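Local coordinates for protein L-asparaginase I (Vibrio cholerae, PDB 2OCD) that probably catalyses the hydrolysis of L-asparagine to L-aspartate and ammonium as a homotetrameric enzyme of the asparaginase 1 family, at residues I216-G221 against N247-P252; V268-Q273 against V279-Y284; N229-P234 against K259-R264. All coordinates share one frame; numbering follows the deposited sequence. Where two conformers were deposited one is given.

Contact 1: I216-G221 against N247-P252; sequences ITMYPG and NAPQNP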
# COMPACT_ATOMS: atom_id res chain seq x y z
N ILE B 216 12.39 -3.45 30.77
CA ILE B 216 11.19 -2.82 31.36
C ILE B 216 10.38 -2.05 30.30
O ILE B 216 10.95 -1.26 29.53
CB ILE B 216 11.50 -1.76 32.45
CG1 ILE B 216 12.47 -2.27 33.50
CG2 ILE B 216 10.25 -1.33 33.23
CD1 ILE B 216 13.01 -1.10 34.39
N THR B 217 9.08 -2.30 30.30
CA THR B 217 8.11 -1.62 29.48
C THR B 217 7.38 -0.66 30.42
O THR B 217 6.69 -1.07 31.34
CB THR B 217 7.05 -2.57 28.88
OG1 THR B 217 7.69 -3.70 28.27
CG2 THR B 217 6.19 -1.82 27.84
N MSE B 218 7.52 0.63 30.17
CA MSE B 218 6.87 1.58 31.02
C MSE B 218 5.40 1.54 30.67
O MSE B 218 5.02 1.36 29.53
CB MSE B 218 7.41 2.97 30.78
CG MSE B 218 8.86 3.11 30.97
SE MSE B 218 9.42 3.23 32.80
CE MSE B 218 11.19 4.01 32.53
N TYR B 219 4.58 1.73 31.68
CA TYR B 219 3.20 2.02 31.48
C TYR B 219 2.89 3.07 32.49
O TYR B 219 3.68 3.30 33.37
CB TYR B 219 2.35 0.78 31.69
CG TYR B 219 2.66 0.01 32.94
CD1 TYR B 219 2.02 0.30 34.14
CD2 TYR B 219 3.60 -1.05 32.92
CE1 TYR B 219 2.23 -0.43 35.28
CE2 TYR B 219 3.88 -1.78 34.07
CZ TYR B 219 3.15 -1.47 35.26
OH TYR B 219 3.41 -2.17 36.44
N PRO B 220 1.75 3.74 32.36
CA PRO B 220 1.44 4.82 33.28
C PRO B 220 1.27 4.26 34.67
O PRO B 220 0.63 3.21 34.84
CB PRO B 220 0.10 5.36 32.76
CG PRO B 220 0.02 4.85 31.36
CD PRO B 220 0.67 3.55 31.39
N GLY B 221 1.85 4.94 35.66
CA GLY B 221 1.80 4.47 37.04
C GLY B 221 2.82 3.40 37.42
O GLY B 221 2.84 2.99 38.57
N ASN B 247 10.38 9.10 26.28
CA ASN B 247 9.94 9.82 27.45
C ASN B 247 9.54 8.88 28.57
O ASN B 247 8.74 7.96 28.35
CB ASN B 247 8.73 10.66 27.10
CG ASN B 247 9.09 11.88 26.32
OD1 ASN B 247 9.95 12.65 26.74
ND2 ASN B 247 8.45 12.07 25.16
N ALA B 248 10.08 9.14 29.77
CA ALA B 248 9.67 8.42 30.97
C ALA B 248 8.78 9.25 31.91
O ALA B 248 8.77 10.47 31.85
CB ALA B 248 10.89 7.93 31.73
N PRO B 249 8.05 8.58 32.80
CA PRO B 249 7.27 9.14 33.90
C PRO B 249 7.89 10.27 34.73
O PRO B 249 7.13 11.05 35.33
CB PRO B 249 7.03 7.93 34.80
CG PRO B 249 6.86 6.84 33.84
CD PRO B 249 7.87 7.11 32.74
N GLN B 250 9.21 10.35 34.81
CA GLN B 250 9.82 11.40 35.63
C GLN B 250 9.29 11.42 37.09
O GLN B 250 9.24 12.47 37.71
CB GLN B 250 9.65 12.80 34.99
CG GLN B 250 8.43 13.58 35.48
CD GLN B 250 8.22 14.94 34.78
OE1 GLN B 250 8.14 15.04 33.53
NE2 GLN B 250 8.06 15.99 35.61
N ASN B 251 8.86 10.29 37.64
CA ASN B 251 8.70 10.26 39.08
C ASN B 251 10.11 10.10 39.70
O ASN B 251 10.86 9.22 39.31
CB ASN B 251 7.62 9.28 39.61
CG ASN B 251 8.03 7.83 39.58
OD1 ASN B 251 8.27 7.21 40.63
ND2 ASN B 251 8.06 7.26 38.39
N PRO B 252 10.49 11.03 40.58
CA PRO B 252 11.78 11.07 41.27
C PRO B 252 12.31 9.72 41.66
O PRO B 252 13.45 9.38 41.37
CB PRO B 252 11.46 11.85 42.53
CG PRO B 252 10.41 12.82 42.10
CD PRO B 252 9.65 12.18 40.97

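Contact 2: V268-Q273 against V279-Y284; sequences VVNLTQ and VNMGGY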
# COMPACT_ATOMS: atom_id res chain seq x y z
N VAL B 268 22.07 1.06 31.17
CA VAL B 268 20.69 1.37 31.12
C VAL B 268 20.42 2.10 29.79
O VAL B 268 20.85 3.24 29.58
CB VAL B 268 20.25 2.16 32.36
CG1 VAL B 268 18.72 2.50 32.29
CG2 VAL B 268 20.57 1.38 33.66
N VAL B 269 19.75 1.40 28.88
CA VAL B 269 19.62 1.86 27.52
C VAL B 269 18.15 2.14 27.30
O VAL B 269 17.29 1.39 27.75
CB VAL B 269 20.13 0.80 26.51
CG1 VAL B 269 19.40 -0.50 26.65
CG2 VAL B 269 20.08 1.32 25.02
N ASN B 270 17.89 3.27 26.66
CA ASN B 270 16.55 3.71 26.47
C ASN B 270 16.13 3.46 25.01
O ASN B 270 16.66 4.11 24.14
CB ASN B 270 16.48 5.20 26.86
CG ASN B 270 15.12 5.85 26.55
OD1 ASN B 270 14.10 5.16 26.26
ND2 ASN B 270 15.11 7.19 26.59
N LEU B 271 15.22 2.51 24.75
CA LEU B 271 14.61 2.34 23.42
C LEU B 271 13.15 2.78 23.42
O LEU B 271 12.52 2.77 24.45
CB LEU B 271 14.56 0.90 23.02
CG LEU B 271 15.78 0.01 22.89
CD1 LEU B 271 15.31 -1.25 22.17
CD2 LEU B 271 16.90 0.68 22.11
N THR B 272 12.59 3.12 22.27
CA THR B 272 11.16 3.44 22.20
C THR B 272 10.25 2.18 22.14
O THR B 272 10.60 1.20 21.51
CB THR B 272 10.87 4.39 21.00
OG1 THR B 272 9.53 4.91 21.09
CG2 THR B 272 11.10 3.68 19.63
N GLN B 273 9.11 2.19 22.82
CA GLN B 273 8.11 1.13 22.63
C GLN B 273 7.31 1.32 21.32
O GLN B 273 6.69 0.40 20.85
CB GLN B 273 7.24 0.87 23.89
CG GLN B 273 6.28 1.95 24.33
CD GLN B 273 5.74 1.78 25.81
OE1 GLN B 273 6.51 1.70 26.78
NE2 GLN B 273 4.42 1.77 25.95
N VAL B 279 14.58 7.19 19.55
CA VAL B 279 14.78 7.92 20.78
C VAL B 279 15.70 9.17 20.56
O VAL B 279 16.72 9.11 19.87
CB VAL B 279 15.36 7.00 21.91
CG1 VAL B 279 15.99 7.86 23.04
CG2 VAL B 279 14.29 6.03 22.46
N ASN B 280 15.27 10.29 21.13
CA ASN B 280 15.95 11.59 21.08
C ASN B 280 16.04 12.13 22.52
O ASN B 280 15.19 12.90 22.99
CB ASN B 280 15.13 12.54 20.22
CG ASN B 280 15.89 13.82 19.82
OD1 ASN B 280 16.83 14.29 20.49
ND2 ASN B 280 15.43 14.43 18.74
N MSE B 281 17.08 11.73 23.22
CA MSE B 281 17.38 12.30 24.52
C MSE B 281 18.43 13.43 24.43
O MSE B 281 19.29 13.55 25.30
CB MSE B 281 17.90 11.23 25.48
CG MSE B 281 16.98 10.06 25.78
SE MSE B 281 18.13 8.66 26.60
CE MSE B 281 18.95 9.74 28.05
N GLY B 282 18.32 14.29 23.43
CA GLY B 282 19.28 15.42 23.28
C GLY B 282 19.10 16.54 24.29
O GLY B 282 20.04 17.31 24.55
N GLY B 283 17.90 16.63 24.87
CA GLY B 283 17.57 17.73 25.77
C GLY B 283 16.31 18.46 25.37
O GLY B 283 15.40 18.52 26.15
N TYR B 284 16.22 19.01 24.17
CA TYR B 284 14.94 19.64 23.78
C TYR B 284 13.78 18.61 23.71
O TYR B 284 12.78 18.82 24.36
CB TYR B 284 15.00 20.43 22.45
CG TYR B 284 15.86 21.69 22.47
CD1 TYR B 284 15.86 22.56 23.55
CD2 TYR B 284 16.68 22.01 21.38
CE1 TYR B 284 16.66 23.71 23.56
CE2 TYR B 284 17.49 23.15 21.38
CZ TYR B 284 17.47 24.00 22.46
OH TYR B 284 18.24 25.11 22.45

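Contact 3: N229-P234 against K259-R264; sequences NTLLQP and KAASER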
# COMPACT_ATOMS: atom_id res chain seq x y z
N ASN B 229 12.62 -4.63 41.52
CA ASN B 229 12.67 -6.07 41.26
C ASN B 229 13.48 -6.40 40.04
O ASN B 229 14.26 -7.35 40.03
CB ASN B 229 11.27 -6.67 41.05
CG ASN B 229 10.46 -6.76 42.35
OD1 ASN B 229 11.01 -6.56 43.45
ND2 ASN B 229 9.15 -7.03 42.24
N THR B 230 13.27 -5.61 38.99
CA THR B 230 13.97 -5.84 37.73
C THR B 230 15.47 -5.49 37.84
O THR B 230 16.25 -5.87 36.97
CB THR B 230 13.40 -4.97 36.59
OG1 THR B 230 13.61 -3.57 36.91
CG2 THR B 230 11.93 -5.23 36.35
N LEU B 231 15.87 -4.73 38.85
CA LEU B 231 17.27 -4.31 38.96
C LEU B 231 18.05 -5.19 39.94
O LEU B 231 19.25 -5.03 40.08
CB LEU B 231 17.38 -2.81 39.35
CG LEU B 231 17.03 -1.79 38.26
CD1 LEU B 231 16.64 -0.47 38.84
CD2 LEU B 231 18.15 -1.59 37.24
N LEU B 232 17.39 -6.13 40.61
CA LEU B 232 18.11 -6.94 41.56
C LEU B 232 19.17 -7.77 40.87
O LEU B 232 19.07 -8.07 39.67
CB LEU B 232 17.19 -7.86 42.36
CG LEU B 232 16.49 -7.19 43.54
CD1 LEU B 232 15.55 -8.18 44.29
CD2 LEU B 232 17.53 -6.57 44.47
N GLN B 233 20.20 -8.14 41.65
CA GLN B 233 21.32 -8.88 41.13
C GLN B 233 20.70 -10.20 40.74
O GLN B 233 19.76 -10.66 41.39
CB GLN B 233 22.44 -9.07 42.14
CG GLN B 233 22.74 -7.84 43.02
CD GLN B 233 24.03 -7.09 42.64
OE1 GLN B 233 24.55 -7.21 41.51
NE2 GLN B 233 24.55 -6.29 43.62
N PRO B 234 21.21 -10.80 39.66
CA PRO B 234 22.48 -10.49 38.95
C PRO B 234 22.44 -9.48 37.79
O PRO B 234 23.42 -9.30 37.06
CB PRO B 234 22.86 -11.87 38.39
CG PRO B 234 21.51 -12.47 38.08
CD PRO B 234 20.51 -11.93 39.04
N LYS B 259 19.44 5.80 38.42
CA LYS B 259 20.72 6.38 38.82
C LYS B 259 21.54 5.48 39.77
O LYS B 259 22.73 5.30 39.58
CB LYS B 259 20.52 7.75 39.47
CG LYS B 259 21.80 8.65 39.52
CD LYS B 259 21.58 9.90 40.41
CE LYS B 259 22.66 11.03 40.24
NZ LYS B 259 22.22 12.21 39.32
N ALA B 260 20.90 4.92 40.78
CA ALA B 260 21.58 4.07 41.72
C ALA B 260 22.15 2.82 40.99
O ALA B 260 23.29 2.37 41.28
CB ALA B 260 20.63 3.70 42.89
N ALA B 261 21.40 2.32 40.00
CA ALA B 261 21.77 1.13 39.22
C ALA B 261 22.92 1.41 38.28
O ALA B 261 23.83 0.59 38.15
CB ALA B 261 20.58 0.61 38.42
N SER B 262 22.89 2.55 37.61
CA SER B 262 23.99 2.93 36.75
C SER B 262 25.25 3.24 37.54
O SER B 262 26.35 2.99 37.08
CB SER B 262 23.62 4.11 35.85
OG SER B 262 23.04 5.16 36.59
N GLU B 263 25.10 3.74 38.75
CA GLU B 263 26.25 4.05 39.63
C GLU B 263 27.00 2.84 40.16
O GLU B 263 28.15 2.98 40.60
CB GLU B 263 25.78 4.84 40.83
CG GLU B 263 25.60 6.26 40.51
CD GLU B 263 25.20 7.06 41.72
OE1 GLU B 263 24.65 6.48 42.69
OE2 GLU B 263 25.44 8.28 41.68
N ARG B 264 26.35 1.69 40.15
CA ARG B 264 27.07 0.47 40.54
C ARG B 264 27.31 -0.39 39.33
O ARG B 264 27.56 -1.57 39.42
CB ARG B 264 26.42 -0.30 41.72
CG ARG B 264 24.90 -0.39 41.74
CD ARG B 264 24.34 -1.76 41.42
NE ARG B 264 22.90 -1.70 41.46
CZ ARG B 264 22.07 -2.63 41.05
NH1 ARG B 264 20.78 -2.41 41.16
NH2 ARG B 264 22.52 -3.78 40.54

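Contact 1: I216-G221 against N247-P252
Met218 and Ala248 bring the two backbones closest, yet their CA atoms still stand 7.4 Å apart, a gap that a side chain has to bridge, since no backbone pairing joins I216-G221 to N247-P252. The bridging residue is Met218, a selenomethionine introduced in place of methionine, whose CB bond already points at the opposite loop. Its chain turns a corner at chi2 (-79°), and this bend brings the selenium and its methyl up to the loop, the two atoms serving different partners. CE of Met218 lies 4.0 Å from CB of Ala248. SE of Met218 lies 4.2 Å from CD of Pro249, the ring carbon attached to the backbone nitrogen, and the side chains of Met218 and Pro249 are inclined to each other. The contact is therefore purely apolar and small, about 130 Å² over both segments, with one side chain touching two consecutive loop residues. Met218 also packs on Leu240 of the neighbouring strand 237-242 and on Phe243. Across the subunit boundary, the hydroxyl of Tyr219 is hydrogen-bonded to Ile213 O of the second subunit. Beyond Pro249, Asn251 takes the N-cap position of helix 252-263. The contact thus joins the loops that follow two neighbouring parallel strands, 213-217 and 237-242, at their C-terminal ends, as in an alpha/beta fold built from beta-alpha-beta crossovers.

Contact 2: V268-Q273 against V279-Y284
The flat carboxamide of Asn270 has both methyls of Val279 over one of its faces, while the selenium of Met281 comes from beside ND2 rather than from above. Within that layer CG1 of Val279 is 3.7 Å from ND2 of Asn270, and CG2 is 3.9 Å from OD1. Met281, a selenomethionine, brings SE to 3.4 Å from ND2 of Asn270 and to 3.8 Å from its CB, so it lies alongside the amide and its stem. With CG anti to the backbone nitrogen (chi1 173°), the amide of Asn270 reaches straight out to the loop. Both polar atoms have partners: OD1 is hydrogen-bonded to Thr242 OG1 and ND2 to Gly246 O. A bond on each branch of the amide should fix the rotation of this buried group, leaving the loop to supply apolar cover. Here the chain folds back on itself: strand 267-272, an inner strand of the four-stranded parallel sheet of the C-terminal family region, is followed after a short excursion by the loop that packs against its end. That loop carries an Asx turn, in which Asn280 OD1 accepts from Gly282 N at 3.3 Å, the donor lying in the carbonyl plane. Val279 also wedges against the strand's backbone, with CG2 3.4 Å from Thr272 N and 3.5 Å from Asn270 O. Beside it the hydroxyl of Thr272 is hydrogen-bonded to Gly244 O and to Cys274 N, while Met281 extends the apolar patch onto Leu290 and Ala291 of helix 289-292.

Contact 3: N229-P234 against K259-R264
Leu231 and Ala261 mark the closest approach of the two segments, with CA atoms 7.1 Å apart, near the C-terminal ends of helices 224-231 and 252-263. A spacing this short suits a leucine set against a small residue: CD2 of Leu231 presses on CB of Ala261 at 3.5 Å, and CD1 follows at 4.1 Å. A polar contact borders this apolar core. Arg264 NH1 donates to Leu231 O over 3.2 Å, with a fairly straight N-H...O angle of 162°. The oxygen lies in the guanidinium plane, at its edge, whereas the donor stands 44° out of the carbonyl plane, off the lone-pair directions. Arg264 gets there because its CG is tucked between the backbone N and carbonyl carbon (chi1 40°) and the chain bends again at chi2. Two conformers of this exposed side chain were modelled, so the bond is certain only for the one described. Gln233 OE1 is a looser neighbour, 4.1 Å from NH2 of Arg264. The two helices lie next to each other against the parallel sheet, where Leu231 also packs on Met238 of strand 237-242, and Ala261 on Val266 just before strand 267-272.

How the contacts relate
The three contacts tie together one parallel sheet and its surroundings. Contacts 1 and 3 interleave along the chain and lie about 16 Å apart, centre to centre; they meet where Ile216 CD1 reaches 3.6 Å from Thr230 OG1. Contact 2 comes later in sequence, its centre about 13 Å from that of contact 1 and 19 Å from that of contact 3, whose helix 252-263 leads directly into its strand 267-272. Contact 1 touches contact 2 through Gln273, which packs on Thr217. The predicted catalytic residues Thr14 and Thr91 of the same chain lie away from all three contacts; however, Asn247 of contact 1 makes a weak hydrogen bond to Asp92 of the second subunit, a predicted substrate-binding residue.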